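Local coordinates for TfuB1 (Thermobifida fusca, PDB 6JX3), which binds the leader peptide of a lasso peptide precursor through a PqqD-like recognition element, probably to present the precursor for processing, at residues Y30-L35 with L51-L56. Residues are numbered along the deposited sequence; the frame is centred on the assembly and turned at random.
Sequences YGMVLL and LIVQRL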
# COMPACT_ATOMS: atom_id res chain seq x y z
N TYR A 30 -7.11 -11.71 6.63
CA TYR A 30 -5.90 -11.85 5.83
C TYR A 30 -5.08 -10.56 5.78
O TYR A 30 -3.89 -10.61 5.45
CB TYR A 30 -6.25 -12.28 4.40
CG TYR A 30 -7.27 -13.39 4.32
CD1 TYR A 30 -8.53 -13.17 3.78
CD2 TYR A 30 -6.97 -14.67 4.78
CE1 TYR A 30 -9.47 -14.18 3.71
CE2 TYR A 30 -7.91 -15.69 4.71
CZ TYR A 30 -9.15 -15.44 4.17
OH TYR A 30 -10.08 -16.46 4.10
N GLY A 31 -5.69 -9.41 6.11
CA GLY A 31 -5.05 -8.12 6.10
C GLY A 31 -5.87 -7.13 5.30
O GLY A 31 -7.06 -7.34 5.06
N MET A 32 -5.21 -6.04 4.89
CA MET A 32 -5.87 -4.97 4.15
C MET A 32 -6.05 -5.37 2.69
O MET A 32 -5.11 -5.86 2.05
CB MET A 32 -5.08 -3.67 4.23
CG MET A 32 -5.63 -2.53 3.39
SD MET A 32 -4.82 -0.97 3.80
CE MET A 32 -5.40 0.12 2.51
N VAL A 33 -7.25 -5.16 2.17
CA VAL A 33 -7.61 -5.51 0.80
C VAL A 33 -8.13 -4.26 0.10
O VAL A 33 -8.85 -3.46 0.71
CB VAL A 33 -8.66 -6.64 0.79
CG1 VAL A 33 -9.08 -6.97 -0.63
CG2 VAL A 33 -8.12 -7.87 1.51
N LEU A 34 -7.76 -4.09 -1.17
CA LEU A 34 -8.21 -2.98 -2.00
C LEU A 34 -8.98 -3.57 -3.17
O LEU A 34 -8.50 -4.51 -3.81
CB LEU A 34 -7.04 -2.16 -2.54
CG LEU A 34 -6.19 -1.36 -1.54
CD1 LEU A 34 -5.09 -0.59 -2.25
CD2 LEU A 34 -7.06 -0.43 -0.80
N LEU A 35 -10.16 -3.03 -3.42
CA LEU A 35 -11.04 -3.53 -4.47
C LEU A 35 -11.24 -2.44 -5.49
O LEU A 35 -11.60 -1.31 -5.13
CB LEU A 35 -12.39 -3.96 -3.88
CG LEU A 35 -13.51 -4.11 -4.90
CD1 LEU A 35 -13.26 -5.35 -5.78
CD2 LEU A 35 -14.84 -4.21 -4.17
N LEU A 51 0.48 -0.48 6.23
CA LEU A 51 0.91 0.61 7.10
C LEU A 51 1.33 1.82 6.29
O LEU A 51 0.97 2.96 6.61
CB LEU A 51 2.07 0.10 7.96
CG LEU A 51 2.73 0.90 9.07
CD1 LEU A 51 1.71 1.63 9.92
CD2 LEU A 51 3.52 -0.09 9.91
N ILE A 52 2.08 1.59 5.21
CA ILE A 52 2.51 2.69 4.36
C ILE A 52 1.32 3.38 3.72
O ILE A 52 1.21 4.61 3.73
CB ILE A 52 3.49 2.18 3.28
CG1 ILE A 52 4.78 1.68 3.94
CG2 ILE A 52 3.78 3.29 2.27
CD1 ILE A 52 5.67 0.87 3.00
N VAL A 53 0.41 2.59 3.13
CA VAL A 53 -0.74 3.19 2.46
C VAL A 53 -1.59 3.97 3.45
O VAL A 53 -2.04 5.09 3.15
CB VAL A 53 -1.56 2.12 1.73
CG1 VAL A 53 -2.88 2.72 1.24
CG2 VAL A 53 -0.76 1.56 0.55
N GLN A 54 -1.84 3.40 4.63
CA GLN A 54 -2.63 4.11 5.63
C GLN A 54 -2.00 5.44 6.01
O GLN A 54 -2.69 6.45 6.13
CB GLN A 54 -2.82 3.23 6.87
CG GLN A 54 -3.82 2.11 6.65
CD GLN A 54 -3.58 0.93 7.58
OE1 GLN A 54 -2.73 0.99 8.47
NE2 GLN A 54 -4.33 -0.15 7.37
N ARG A 55 -0.67 5.47 6.17
CA ARG A 55 -0.04 6.73 6.55
C ARG A 55 -0.02 7.72 5.40
O ARG A 55 -0.20 8.93 5.61
CB ARG A 55 1.37 6.47 7.07
CG ARG A 55 1.38 5.87 8.47
CD ARG A 55 2.78 5.86 9.05
NE ARG A 55 3.41 7.16 8.91
CZ ARG A 55 3.67 7.99 9.91
NH1 ARG A 55 3.36 7.65 11.16
NH2 ARG A 55 4.23 9.16 9.67
N LEU A 56 0.15 7.24 4.16
CA LEU A 56 0.06 8.15 3.02
C LEU A 56 -1.34 8.73 2.90
O LEU A 56 -1.50 9.93 2.61
CB LEU A 56 0.46 7.42 1.74
CG LEU A 56 1.94 7.05 1.64
CD1 LEU A 56 2.19 6.29 0.35
CD2 LEU A 56 2.84 8.28 1.71
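Met32 carries the contact between these two segments, its methyl end meeting Val53 and its sulfur flanked by Gln54, with no hydrogen bond between the segments. The example illustrates how one long, extended side chain can carry a sheet-to-helix contact between backbones whose nearest CA atoms, those of Met32 and Leu51, are 9.3 Å apart. Gly31 takes a positive phi of 128°, a conformation suited to glycine, and its carbonyl O is held by the hydroxyl of Thr28. Met32 then points its side chain at the helix. With CG anti to the backbone N (chi1 175°) and the two later torsions also near 180°, the chain runs fully extended, and its terminal CE meets Val53 CG1 at 3.8 Å. The side chain of Gln54 passes alongside in the reverse direction, its CG 4.3 Å from Met32 SD, covering the flank of the thioether. Strand alternation turns Val33 away from the helix and brings Leu34 back toward it. Leu34 stays 5.3 Å short of Val53, measured from CD1 to CG1, but its CD2 lies 3.7 Å from Met32 CE and backs the methyl group within the strand. Leu35, pointing away again, packs on an aromatic side chain of the bound leader peptide. Strand 32-36 is the central one of three antiparallel strands, and Val25 from strand 23-27 touches both Met32 and Leu34. Helix 47-57 lies between this sheet and the other two helices: Val53 and Ile52 pack on helix 77-93, and Ile52 also on helix 62-72.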